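Local coordinates for PLP-Dependent L-Arginine Hydroxylase MppP (Streptomyces wadayamensis, PDB 6C9B), which oxidises L-arginine with the help of pyridoxal 5'-phosphate, working as an oxidase rather than an oxygenase and yielding 2-oxo acid products, one of them hydroxylated at C4, at residues L48-S52 / L257-R263; M94-R99 / L121-N125; V105-V111 / S149-V155. One frame throughout, in Å; residues are numbered along the deposited sequence.

In the fold
Contacts 2 and 3 belong to one helix-on-sheet layer of the large domain and illustrate how helices rest on a sheet: their centres lie about 12 Å apart, and Met-94 SD of the helix pair comes within 3.4 Å of Phe-154 CE2 on the strand pair. The ligand, the hydroxylated keto acid product, is about 7 Å from the side chain of Leu-121 in contact 2 and about 12 Å from that of Phe-154 in contact 3. Contact 1 stands apart, its centre about 29 Å from that of contact 2 and about 37 Å from that of contact 3, and it is remote from the ligand and metal sites. Contacts 1 and 2 both touch the second subunit; contact 3 does not.

Contact 1: L48-S52 / L257-R263; sequences LWAES and LILALIR
A knob-into-hole and an end-on salt bridge join helix 45-54 to the start of the long helix 256-291, with Leu-48 set among Leu-257, Ala-260, Leu-261 and Arg-263. Its two methyls divide the work: CD1 of Leu-48 meets CD2 of Leu-261 at 4.1 Å, while CD2 of Leu-48 reaches the guanidinium edge, 3.7 Å from Arg-263 NH2. Leu-257, with CG trans to its own backbone N (chi1 -174°), leans toward helix 45-54, and the turn at chi2 then splits the methyls, CD1 against the backbone of Leu-48 and Trp-49, CD2 3.8 Å from Trp-49 CE3. The axes of segments 48-52 and 257-263 approach to 9.3 Å, their N-to-C directions 123° apart, and Leu-226 of the second subunit packs on Trp-49 and Ser-52. Beside the apolar part, Arg-263 NH2 bonds Glu-51 OE1 (2.8 Å, 169°) on the syn lone pair of that oxygen, and Arg-263 NH1 bonds Glu-51 OE2 at 2.8 Å. These two bonds hold carboxylate and guanidinium nearly coplanar. Arg-55 also pairs with Glu-51, and Glu-63 with Arg-263; the two arginines come close, which the carboxylates probably offset. Ser-52 OG turns back to Leu-48 O (2.9 Å), opposite the face met by Ser-52 N.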
ATOM      1  N   LEU B  48      15.189  -4.341  16.980  1.00 26.98           N
ATOM      2  CA  LEU B  48      13.820  -4.580  16.553  1.00 26.73           C
ATOM      3  C   LEU B  48      13.770  -5.470  15.318  1.00 24.95           C
ATOM      4  O   LEU B  48      12.837  -6.269  15.164  1.00 25.88           O
ATOM      5  CB  LEU B  48      13.127  -3.249  16.275  1.00 26.45           C
ATOM      6  CG  LEU B  48      12.967  -2.316  17.484  1.00 31.71           C
ATOM      7  CD1 LEU B  48      12.444  -0.968  17.027  1.00 38.04           C
ATOM      8  CD2 LEU B  48      12.014  -2.909  18.509  1.00 28.65           C
ATOM      9  N   TRP B  49      14.754  -5.339  14.423  1.00 22.47           N
ATOM     10  CA  TRP B  49      14.821  -6.226  13.260  1.00 23.35           C
ATOM     11  C   TRP B  49      15.002  -7.676  13.697  1.00 24.13           C
ATOM     12  O   TRP B  49      14.263  -8.575  13.274  1.00 26.51           O
ATOM     13  CB  TRP B  49      15.966  -5.797  12.347  1.00 21.83           C
ATOM     14  CG  TRP B  49      15.967  -6.512  11.011  1.00 25.01           C
ATOM     15  CD1 TRP B  49      16.229  -7.834  10.805  1.00 25.22           C
ATOM     16  CD2 TRP B  49      15.691  -5.955   9.715  1.00 21.49           C
ATOM     17  NE1 TRP B  49      16.138  -8.136   9.476  1.00 23.67           N
ATOM     18  CE2 TRP B  49      15.794  -7.006   8.782  1.00 20.85           C
ATOM     19  CE3 TRP B  49      15.362  -4.680   9.249  1.00 21.99           C
ATOM     20  CZ2 TRP B  49      15.589  -6.818   7.414  1.00 22.63           C
ATOM     21  CZ3 TRP B  49      15.140  -4.506   7.885  1.00 23.27           C
ATOM     22  CH2 TRP B  49      15.270  -5.559   6.992  1.00 22.28           C
ATOM     23  N   ALA B  50      15.976  -7.917  14.571  1.00 26.13           N
ATOM     24  CA  ALA B  50      16.189  -9.262  15.089  1.00 25.36           C
ATOM     25  C   ALA B  50      14.950  -9.795  15.796  1.00 30.14           C
ATOM     26  O   ALA B  50      14.601 -10.973  15.639  1.00 31.75           O
ATOM     27  CB  ALA B  50      17.395  -9.249  16.027  1.00 27.64           C
ATOM     28  N   GLU B  51      14.274  -8.954  16.590  1.00 25.83           N
ATOM     29  CA  GLU B  51      13.026  -9.372  17.227  1.00 25.49           C
ATOM     30  C   GLU B  51      11.994  -9.800  16.181  1.00 23.75           C
ATOM     31  O   GLU B  51      11.340 -10.844  16.316  1.00 26.51           O
ATOM     32  CB  GLU B  51      12.454  -8.242  18.090  1.00 30.01           C
ATOM     33  CG  GLU B  51      11.148  -8.641  18.798  1.00 37.40           C
ATOM     34  CD  GLU B  51      10.429  -7.494  19.481  1.00 38.14           C
ATOM     35  OE1 GLU B  51      10.976  -6.374  19.545  1.00 31.68           O
ATOM     36  OE2 GLU B  51       9.287  -7.720  19.938  1.00 33.02           O
ATOM     37  N   SER B  52      11.849  -8.995  15.129  1.00 24.93           N
ATOM     38  CA  SER B  52      10.904  -9.283  14.052  1.00 25.72           C
ATOM     39  C   SER B  52      11.239 -10.565  13.286  1.00 27.95           C
ATOM     40  O   SER B  52      10.332 -11.221  12.757  1.00 31.66           O
ATOM     41  CB  SER B  52      10.877  -8.102  13.093  1.00 27.59           C
ATOM     42  OG  SER B  52      10.397  -6.951  13.745  1.00 27.88           O
ATOM     43  N   LEU B 257       8.499  -5.324  11.348  1.00 22.50           N
ATOM     44  CA  LEU B 257       9.323  -4.218  11.826  1.00 20.93           C
ATOM     45  C   LEU B 257       8.496  -2.951  11.987  1.00 22.50           C
ATOM     46  O   LEU B 257       8.704  -2.182  12.933  1.00 21.18           O
ATOM     47  CB  LEU B 257      10.489  -3.963  10.872  1.00 22.69           C
ATOM     48  CG  LEU B 257      11.485  -2.914  11.396  1.00 23.35           C
ATOM     49  CD1 LEU B 257      12.300  -3.486  12.529  1.00 28.41           C
ATOM     50  CD2 LEU B 257      12.424  -2.430  10.304  1.00 30.01           C
ATOM     51  N   ILE B 258       7.564  -2.703  11.061  1.00 21.88           N
ATOM     52  CA  ILE B 258       6.704  -1.533  11.184  1.00 20.19           C
ATOM     53  C   ILE B 258       5.780  -1.675  12.382  1.00 20.41           C
ATOM     54  O   ILE B 258       5.567  -0.716  13.130  1.00 21.43           O
ATOM     55  CB  ILE B 258       5.933  -1.311   9.871  1.00 18.60           C
ATOM     56  CG1 ILE B 258       6.899  -0.906   8.782  1.00 20.02           C
ATOM     57  CG2 ILE B 258       4.813  -0.276  10.047  1.00 23.73           C
ATOM     58  CD1 ILE B 258       6.270  -0.804   7.409  1.00 22.77           C
ATOM     59  N   LEU B 259       5.255  -2.876  12.617  1.00 21.76           N
ATOM     60  CA  LEU B 259       4.406  -3.082  13.783  1.00 22.71           C
ATOM     61  C   LEU B 259       5.201  -2.901  15.070  1.00 21.28           C
ATOM     62  O   LEU B 259       4.717  -2.306  16.042  1.00 24.89           O
ATOM     63  CB  LEU B 259       3.790  -4.475  13.716  1.00 22.68           C
ATOM     64  CG  LEU B 259       2.796  -4.691  12.578  1.00 20.83           C
ATOM     65  CD1 LEU B 259       2.535  -6.157  12.377  1.00 25.44           C
ATOM     66  CD2 LEU B 259       1.519  -3.922  12.861  1.00 21.17           C
ATOM     67  N   ALA B 260       6.439  -3.394  15.082  1.00 21.19           N
ATOM     68  CA  ALA B 260       7.304  -3.161  16.238  1.00 27.38           C
ATOM     69  C   ALA B 260       7.546  -1.670  16.436  1.00 24.42           C
ATOM     70  O   ALA B 260       7.513  -1.169  17.564  1.00 23.32           O
ATOM     71  CB  ALA B 260       8.628  -3.902  16.062  1.00 24.67           C
ATOM     72  N   LEU B 261       7.777  -0.937  15.348  1.00 24.71           N
ATOM     73  CA  LEU B 261       7.966   0.503  15.472  1.00 22.31           C
ATOM     74  C   LEU B 261       6.722   1.179  16.033  1.00 21.85           C
ATOM     75  O   LEU B 261       6.827   2.070  16.883  1.00 24.76           O
ATOM     76  CB  LEU B 261       8.348   1.106  14.116  1.00 20.50           C
ATOM     77  CG  LEU B 261       9.795   0.960  13.685  1.00 34.26           C
ATOM     78  CD1 LEU B 261       9.952   1.401  12.245  1.00 29.03           C
ATOM     79  CD2 LEU B 261      10.674   1.824  14.591  1.00 51.41           C
ATOM     80  N   ILE B 262       5.538   0.781  15.562  1.00 22.38           N
ATOM     81  CA  ILE B 262       4.306   1.372  16.067  1.00 22.09           C
ATOM     82  C   ILE B 262       4.173   1.104  17.555  1.00 25.01           C
ATOM     83  O   ILE B 262       3.756   1.972  18.339  1.00 21.79           O
ATOM     84  CB  ILE B 262       3.110   0.805  15.293  1.00 20.86           C
ATOM     85  CG1 ILE B 262       3.125   1.337  13.864  1.00 21.97           C
ATOM     86  CG2 ILE B 262       1.796   1.151  16.011  1.00 23.23           C
ATOM     87  CD1 ILE B 262       2.155   0.622  12.940  1.00 24.03           C
ATOM     88  N   ARG B 263       4.506  -0.114  17.965  1.00 21.74           N
ATOM     89  CA  ARG B 263       4.465  -0.456  19.381  1.00 25.10           C
ATOM     90  C   ARG B 263       5.378   0.463  20.186  1.00 27.39           C
ATOM     91  O   ARG B 263       4.981   0.993  21.227  1.00 25.90           O
ATOM     92  CB  ARG B 263       4.880  -1.916  19.560  1.00 23.73           C
ATOM     93  CG  ARG B 263       4.836  -2.441  20.995  1.00 29.09           C
ATOM     94  CD  ARG B 263       5.516  -3.787  21.056  1.00 29.11           C
ATOM     95  NE  ARG B 263       6.960  -3.656  20.821  1.00 29.59           N
ATOM     96  CZ  ARG B 263       7.745  -4.642  20.407  1.00 28.70           C
ATOM     97  NH1 ARG B 263       7.263  -5.857  20.201  1.00 33.08           N
ATOM     98  NH2 ARG B 263       9.028  -4.411  20.200  1.00 30.30           N
TER

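Contact 2: M94-R99 / L121-N125; sequences MEILAR and LLRGN
Asn-125 lays its amide against the helix of Met-94 to Arg-99, with ND2 donating to Glu-95 OE1 at 3.1 Å. ND2 comes from above the carboxylate plane, though the oxygen lies in the amide plane. ND2 also donates to Leu-121 O (2.8 Å), and the two bonds hold the amide's rotation and favour this assignment of N and O. OD1 thereby faces the aliphatic part of Arg-99, 3.5 Å from Arg-99 CB. Asn-125 N reaches Leu-121 O from the opposite face, closing the last turn of helix 116-124. The Ala-98 methyl stands 3.6 Å from Asn-125 ND2 and 3.9 Å from Leu-122 CD2. Met-94, bent at chi2 (72°) and again at chi3, carries CE across Leu-122, 3.5 Å from its CG, while Met-94 CG touches Leu-121 CD1 at 3.6 Å. Leu-121 follows Asp-120, which, like Asp-116, binds magnesium in a structure of this protein, though no metal is bound to this chain. Part of the second shell is the second subunit: Glu-95 and Arg-99 pair reciprocally with its Arg-99 and Glu-95, the arginines probably offsetting the closeness of the two Glu-95 carboxylates. Both helices lie on the large sheet, Leu-97 reaching strand 212-218, Leu-122 strand 128-133, and helix 243-250 covers Ile-96.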
ATOM      1  N   MET B  94      -8.880   2.270   2.944  1.00 14.51           N
ATOM      2  CA  MET B  94     -10.017   2.933   2.312  1.00 13.77           C
ATOM      3  C   MET B  94     -10.333   2.320   0.945  1.00 18.60           C
ATOM      4  O   MET B  94     -11.501   2.207   0.568  1.00 15.90           O
ATOM      5  CB  MET B  94      -9.725   4.437   2.200  1.00 14.18           C
ATOM      6  CG  MET B  94     -10.848   5.242   1.605  1.00 18.07           C
ATOM      7  SD  MET B  94     -12.185   5.347   2.813  1.00 22.92           S
ATOM      8  CE  MET B  94     -13.573   5.170   1.693  1.00 22.78           C
ATOM      9  N   GLU B  95      -9.313   1.936   0.176  1.00 14.76           N
ATOM     10  CA  GLU B  95      -9.558   1.250  -1.086  1.00 14.38           C
ATOM     11  C   GLU B  95     -10.286  -0.062  -0.842  1.00 16.48           C
ATOM     12  O   GLU B  95     -11.230  -0.410  -1.564  1.00 18.02           O
ATOM     13  CB  GLU B  95      -8.243   1.009  -1.828  1.00 15.83           C
ATOM     14  CG  GLU B  95      -8.359   0.161  -3.080  1.00 14.82           C
ATOM     15  CD  GLU B  95      -9.025   0.824  -4.278  1.00 17.51           C
ATOM     16  OE1 GLU B  95      -9.484   1.968  -4.186  1.00 19.83           O
ATOM     17  OE2 GLU B  95      -9.099   0.168  -5.349  1.00 19.43           O
ATOM     18  N   ILE B  96      -9.853  -0.803   0.172  1.00 15.51           N
ATOM     19  CA  ILE B  96     -10.507  -2.064   0.515  1.00 15.17           C
ATOM     20  C   ILE B  96     -11.958  -1.809   0.892  1.00 15.30           C
ATOM     21  O   ILE B  96     -12.873  -2.508   0.429  1.00 16.85           O
ATOM     22  CB  ILE B  96      -9.726  -2.757   1.647  1.00 15.20           C
ATOM     23  CG1 ILE B  96      -8.368  -3.234   1.137  1.00 16.97           C
ATOM     24  CG2 ILE B  96     -10.513  -3.923   2.214  1.00 18.52           C
ATOM     25  CD1 ILE B  96      -7.388  -3.572   2.250  1.00 18.42           C
ATOM     26  N   LEU B  97     -12.191  -0.803   1.744  1.00 15.34           N
ATOM     27  CA  LEU B  97     -13.549  -0.505   2.186  1.00 15.12           C
ATOM     28  C   LEU B  97     -14.410  -0.072   1.009  1.00 17.76           C
ATOM     29  O   LEU B  97     -15.581  -0.443   0.899  1.00 17.10           O
ATOM     30  CB  LEU B  97     -13.517   0.576   3.267  1.00 17.91           C
ATOM     31  CG  LEU B  97     -14.870   1.103   3.763  1.00 18.10           C
ATOM     32  CD1 LEU B  97     -15.696  -0.030   4.358  1.00 19.02           C
ATOM     33  CD2 LEU B  97     -14.684   2.237   4.779  1.00 20.03           C
ATOM     34  N   ALA B  98     -13.864   0.766   0.151  1.00 16.50           N
ATOM     35  CA  ALA B  98     -14.659   1.291  -0.952  1.00 15.73           C
ATOM     36  C   ALA B  98     -15.050   0.167  -1.905  1.00 16.85           C
ATOM     37  O   ALA B  98     -16.201   0.084  -2.345  1.00 18.05           O
ATOM     38  CB  ALA B  98     -13.868   2.373  -1.677  1.00 18.79           C
ATOM     39  N   ARG B  99     -14.083  -0.677  -2.283  1.00 16.89           N
ATOM     40  CA  ARG B  99     -14.412  -1.771  -3.187  1.00 17.17           C
ATOM     41  C   ARG B  99     -15.380  -2.732  -2.510  1.00 18.11           C
ATOM     42  O   ARG B  99     -16.284  -3.264  -3.166  1.00 20.21           O
ATOM     43  CB  ARG B  99     -13.140  -2.479  -3.660  1.00 23.54           C
ATOM     44  CG  ARG B  99     -13.456  -3.486  -4.787  1.00 28.67           C
ATOM     45  CD  ARG B  99     -12.449  -3.411  -5.908  1.00 25.42           C
ATOM     46  NE  ARG B  99     -11.141  -3.954  -5.579  1.00 26.79           N
ATOM     47  CZ  ARG B  99     -10.884  -5.248  -5.431  1.00 25.79           C
ATOM     48  NH1 ARG B  99      -9.641  -5.637  -5.201  1.00 21.98           N
ATOM     49  NH2 ARG B  99     -11.866  -6.146  -5.477  1.00 24.62           N
ATOM     50  N   LEU B 121     -11.575   7.715  -3.859  1.00 16.43           N
ATOM     51  CA  LEU B 121     -11.561   6.261  -3.811  1.00 16.07           C
ATOM     52  C   LEU B 121     -12.975   5.703  -3.822  1.00 17.14           C
ATOM     53  O   LEU B 121     -13.246   4.710  -4.497  1.00 16.25           O
ATOM     54  CB  LEU B 121     -10.807   5.779  -2.579  1.00 15.09           C
ATOM     55  CG  LEU B 121      -9.299   6.060  -2.627  1.00 14.39           C
ATOM     56  CD1 LEU B 121      -8.659   5.760  -1.239  1.00 18.44           C
ATOM     57  CD2 LEU B 121      -8.628   5.287  -3.723  1.00 19.82           C
ATOM     58  N   LEU B 122     -13.908   6.387  -3.171  1.00 15.67           N
ATOM     59  CA  LEU B 122     -15.291   5.928  -3.204  1.00 16.69           C
ATOM     60  C   LEU B 122     -15.873   6.100  -4.595  1.00 18.49           C
ATOM     61  O   LEU B 122     -16.466   5.170  -5.166  1.00 17.70           O
ATOM     62  CB  LEU B 122     -16.121   6.695  -2.169  1.00 14.96           C
ATOM     63  CG  LEU B 122     -15.874   6.384  -0.708  1.00 18.67           C
ATOM     64  CD1 LEU B 122     -16.472   7.431   0.246  1.00 20.39           C
ATOM     65  CD2 LEU B 122     -16.435   5.010  -0.398  1.00 22.11           C
ATOM     66  N   ARG B 123     -15.719   7.293  -5.164  1.00 18.16           N
ATOM     67  CA  ARG B 123     -16.231   7.505  -6.510  1.00 16.16           C
ATOM     68  C   ARG B 123     -15.581   6.561  -7.503  1.00 19.35           C
ATOM     69  O   ARG B 123     -16.243   6.050  -8.421  1.00 21.27           O
ATOM     70  CB  ARG B 123     -16.004   8.950  -6.943  1.00 22.06           C
ATOM     71  CG  ARG B 123     -16.914   9.983  -6.330  1.00 38.52           C
ATOM     72  CD  ARG B 123     -16.794  11.315  -7.115  1.00 54.03           C
ATOM     73  NE  ARG B 123     -17.859  12.280  -6.817  1.00 69.48           N
ATOM     74  CZ  ARG B 123     -17.680  13.499  -6.303  1.00 73.15           C
ATOM     75  NH1 ARG B 123     -16.464  13.957  -6.008  1.00 54.45           N
ATOM     76  NH2 ARG B 123     -18.737  14.274  -6.087  1.00 71.09           N
ATOM     77  N   GLY B 124     -14.269   6.341  -7.361  1.00 18.23           N
ATOM     78  CA  GLY B 124     -13.558   5.474  -8.279  1.00 19.25           C
ATOM     79  C   GLY B 124     -14.041   4.043  -8.245  1.00 20.35           C
ATOM     80  O   GLY B 124     -13.894   3.315  -9.222  1.00 22.25           O
ATOM     81  N   ASN B 125     -14.598   3.614  -7.120  1.00 18.83           N
ATOM     82  CA  ASN B 125     -15.163   2.282  -7.007  1.00 18.15           C
ATOM     83  C   ASN B 125     -16.661   2.263  -7.266  1.00 23.33           C
ATOM     84  O   ASN B 125     -17.315   1.257  -6.975  1.00 24.90           O
ATOM     85  CB  ASN B 125     -14.839   1.733  -5.627  1.00 19.15           C
ATOM     86  CG  ASN B 125     -13.416   1.232  -5.544  1.00 20.83           C
ATOM     87  OD1 ASN B 125     -13.132   0.143  -6.039  1.00 22.87           O
ATOM     88  ND2 ASN B 125     -12.530   2.016  -4.985  1.00 20.63           N
TER

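Contact 3: V105-V111 / S149-V155; sequences VDRVALV and SVGCVFV
The Arg-107 guanidinium uses its edge to grip Ser-149 side-on: NE donates to Ser-149 O at 3.2 Å and NH1 to Ser-149 OG at 3.0 Å, both acceptors lying within 2° of its plane. The carbonyl, by contrast, is met from above its own plane. Ser-149 OG is also bonded to Leu-146 O, and Asp-128 forms a weak, long ion pair with Arg-107. Against the Phe-154 ring Leu-110 rests obliquely, its CD1 3.5 Å from Phe-154 CD1; the two side chains run together in a common direction off the sheet. A trans chi1 in Phe-154 (-168°) carries its ring on toward helix 90-101. Val-108 and Cys-152 occupy that same side of the sheet; Ala-109 and Val-153 take the other, with Val-150 CG2 also near Ala-109 CB. Between the backbones, Ala-109 N bonds Cys-152 O (2.9 Å), Phe-154 N bonds Ala-109 O (2.7 Å) and Val-111 N bonds Phe-154 O (3.2 Å). Just before strand 152-156, Gly-151 N donates to Arg-107 O at 2.9 Å; Cys-152 N is buried here and has no partner in the model. Strands 107-112 and 152-156 are parallel neighbours in the seven-stranded mixed sheet of the large domain, the hallmark of the aspartate aminotransferase fold of pyridoxal phosphate enzymes.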
ATOM      1  N   VAL B 105     -23.716  -1.521  -1.858  1.00 22.03           N
ATOM      2  CA  VAL B 105     -24.138  -0.157  -1.592  1.00 21.54           C
ATOM      3  C   VAL B 105     -24.012   0.648  -2.879  1.00 23.27           C
ATOM      4  O   VAL B 105     -23.027   0.509  -3.609  1.00 25.61           O
ATOM      5  CB  VAL B 105     -23.268   0.448  -0.476  1.00 21.80           C
ATOM      6  CG1 VAL B 105     -23.554   1.922  -0.277  1.00 24.22           C
ATOM      7  CG2 VAL B 105     -23.482  -0.345   0.798  1.00 25.46           C
ATOM      8  N   ASP B 106     -24.984   1.519  -3.126  1.00 23.26           N
ATOM      9  CA  ASP B 106     -24.969   2.421  -4.275  1.00 20.89           C
ATOM     10  C   ASP B 106     -24.519   3.843  -3.909  1.00 22.07           C
ATOM     11  O   ASP B 106     -23.856   4.498  -4.723  1.00 20.98           O
ATOM     12  CB  ASP B 106     -26.366   2.492  -4.914  1.00 25.55           C
ATOM     13  CG  ASP B 106     -26.740   1.214  -5.639  1.00 47.35           C
ATOM     14  OD1 ASP B 106     -25.840   0.604  -6.245  1.00 51.13           O
ATOM     15  OD2 ASP B 106     -27.929   0.833  -5.597  1.00 67.86           O
ATOM     16  N   ARG B 107     -24.885   4.350  -2.723  1.00 21.84           N
ATOM     17  CA  ARG B 107     -24.666   5.755  -2.360  1.00 17.98           C
ATOM     18  C   ARG B 107     -24.113   5.848  -0.940  1.00 19.79           C
ATOM     19  O   ARG B 107     -24.480   5.057  -0.060  1.00 19.60           O
ATOM     20  CB  ARG B 107     -25.976   6.567  -2.471  1.00 21.49           C
ATOM     21  CG  ARG B 107     -26.768   6.320  -3.746  1.00 43.72           C
ATOM     22  CD  ARG B 107     -27.542   7.567  -4.212  1.00 45.89           C
ATOM     23  NE  ARG B 107     -28.262   8.222  -3.131  1.00 54.32           N
ATOM     24  CZ  ARG B 107     -28.572   9.516  -3.103  1.00 71.07           C
ATOM     25  NH1 ARG B 107     -29.240  10.007  -2.067  1.00 76.46           N
ATOM     26  NH2 ARG B 107     -28.212  10.323  -4.092  1.00 71.54           N
ATOM     27  N   VAL B 108     -23.231   6.827  -0.718  1.00 17.74           N
ATOM     28  CA  VAL B 108     -22.583   7.049   0.575  1.00 17.10           C
ATOM     29  C   VAL B 108     -22.750   8.508   0.956  1.00 19.61           C
ATOM     30  O   VAL B 108     -22.498   9.391   0.133  1.00 17.18           O
ATOM     31  CB  VAL B 108     -21.082   6.685   0.514  1.00 18.25           C
ATOM     32  CG1 VAL B 108     -20.360   6.958   1.810  1.00 16.78           C
ATOM     33  CG2 VAL B 108     -20.912   5.244   0.106  1.00 21.27           C
ATOM     34  N   ALA B 109     -23.198   8.762   2.187  1.00 17.42           N
ATOM     35  CA  ALA B 109     -23.187  10.116   2.729  1.00 16.49           C
ATOM     36  C   ALA B 109     -21.804  10.365   3.314  1.00 18.72           C
ATOM     37  O   ALA B 109     -21.299   9.544   4.089  1.00 19.45           O
ATOM     38  CB  ALA B 109     -24.284  10.279   3.781  1.00 17.45           C
ATOM     39  N   LEU B 110     -21.155  11.460   2.887  1.00 15.88           N
ATOM     40  CA  LEU B 110     -19.775  11.739   3.234  1.00 14.95           C
ATOM     41  C   LEU B 110     -19.627  13.169   3.732  1.00 15.44           C
ATOM     42  O   LEU B 110     -20.169  14.103   3.129  1.00 17.67           O
ATOM     43  CB  LEU B 110     -18.856  11.536   2.028  1.00 15.00           C
ATOM     44  CG  LEU B 110     -17.385  11.855   2.200  1.00 17.70           C
ATOM     45  CD1 LEU B 110     -16.716  10.987   3.246  1.00 19.92           C
ATOM     46  CD2 LEU B 110     -16.694  11.650   0.897  1.00 16.43           C
ATOM     47  N   VAL B 111     -18.922  13.331   4.852  1.00 15.46           N
ATOM     48  CA  VAL B 111     -18.706  14.682   5.377  1.00 15.91           C
ATOM     49  C   VAL B 111     -17.965  15.537   4.349  1.00 15.99           C
ATOM     50  O   VAL B 111     -17.101  15.062   3.602  1.00 15.37           O
ATOM     51  CB  VAL B 111     -17.962  14.632   6.723  1.00 18.23           C
ATOM     52  CG1 VAL B 111     -16.555  14.025   6.576  1.00 17.61           C
ATOM     53  CG2 VAL B 111     -17.899  16.020   7.337  1.00 22.04           C
ATOM     54  N   SER B 149     -31.721   6.578   1.752  1.00 29.92           N
ATOM     55  CA  SER B 149     -31.159   6.647   0.415  1.00 27.27           C
ATOM     56  C   SER B 149     -29.680   6.287   0.337  1.00 31.49           C
ATOM     57  O   SER B 149     -29.153   6.217  -0.775  1.00 26.39           O
ATOM     58  CB  SER B 149     -31.341   8.053  -0.162  1.00 33.39           C
ATOM     59  OG  SER B 149     -30.512   8.981   0.506  1.00 37.41           O
ATOM     60  N   VAL B 150     -28.989   6.069   1.457  1.00 22.87           N
ATOM     61  CA  VAL B 150     -27.579   5.708   1.400  1.00 20.45           C
ATOM     62  C   VAL B 150     -27.366   4.403   2.152  1.00 25.07           C
ATOM     63  O   VAL B 150     -28.144   4.027   3.031  1.00 27.65           O
ATOM     64  CB  VAL B 150     -26.652   6.804   1.973  1.00 19.64           C
ATOM     65  CG1 VAL B 150     -26.826   8.098   1.207  1.00 22.58           C
ATOM     66  CG2 VAL B 150     -26.931   7.023   3.464  1.00 25.46           C
ATOM     67  N   GLY B 151     -26.278   3.721   1.807  1.00 20.60           N
ATOM     68  CA  GLY B 151     -25.935   2.472   2.459  1.00 21.68           C
ATOM     69  C   GLY B 151     -24.852   2.620   3.509  1.00 22.08           C
ATOM     70  O   GLY B 151     -24.549   1.659   4.236  1.00 20.88           O
ATOM     71  N   CYS B 152     -24.244   3.808   3.565  1.00 20.38           N
ATOM     72  CA  CYS B 152     -23.105   4.083   4.432  1.00 16.88           C
ATOM     73  C   CYS B 152     -23.072   5.577   4.681  1.00 19.01           C
ATOM     74  O   CYS B 152     -23.363   6.363   3.776  1.00 19.53           O
ATOM     75  CB  CYS B 152     -21.794   3.633   3.795  1.00 16.86           C
ATOM     76  SG  CYS B 152     -20.327   3.978   4.730  1.00 19.75           S
ATOM     77  N   VAL B 153     -22.762   5.933   5.920  1.00 18.26           N
ATOM     78  CA  VAL B 153     -22.443   7.299   6.335  1.00 18.19           C
ATOM     79  C   VAL B 153     -20.988   7.275   6.744  1.00 18.18           C
ATOM     80  O   VAL B 153     -20.593   6.427   7.550  1.00 17.83           O
ATOM     81  CB  VAL B 153     -23.326   7.750   7.511  1.00 17.66           C
ATOM     82  CG1 VAL B 153     -22.902   9.126   7.997  1.00 18.55           C
ATOM     83  CG2 VAL B 153     -24.802   7.763   7.127  1.00 20.61           C
ATOM     84  N   PHE B 154     -20.181   8.158   6.155  1.00 17.03           N
ATOM     85  CA  PHE B 154     -18.734   8.158   6.366  1.00 15.45           C
ATOM     86  C   PHE B 154     -18.313   9.479   7.000  1.00 16.98           C
ATOM     87  O   PHE B 154     -18.531  10.550   6.411  1.00 16.23           O
ATOM     88  CB  PHE B 154     -18.011   7.954   5.045  1.00 19.35           C
ATOM     89  CG  PHE B 154     -16.548   7.646   5.198  1.00 17.40           C
ATOM     90  CD1 PHE B 154     -15.654   8.622   5.629  1.00 20.69           C
ATOM     91  CD2 PHE B 154     -16.064   6.418   4.885  1.00 21.11           C
ATOM     92  CE1 PHE B 154     -14.302   8.323   5.763  1.00 20.73           C
ATOM     93  CE2 PHE B 154     -14.721   6.131   5.003  1.00 21.72           C
ATOM     94  CZ  PHE B 154     -13.849   7.086   5.460  1.00 19.38           C
ATOM     95  N   VAL B 155     -17.672   9.403   8.175  1.00 16.95           N
ATOM     96  CA  VAL B 155     -17.265  10.596   8.915  1.00 14.86           C
ATOM     97  C   VAL B 155     -15.778  10.516   9.233  1.00 15.11           C
ATOM     98  O   VAL B 155     -15.305   9.531   9.811  1.00 19.65           O
ATOM     99  CB  VAL B 155     -18.061  10.777  10.220  1.00 17.84           C
ATOM    100  CG1 VAL B 155     -17.581  12.048  10.979  1.00 19.76           C
ATOM    101  CG2 VAL B 155     -19.547  10.884   9.938  1.00 17.02           C
TER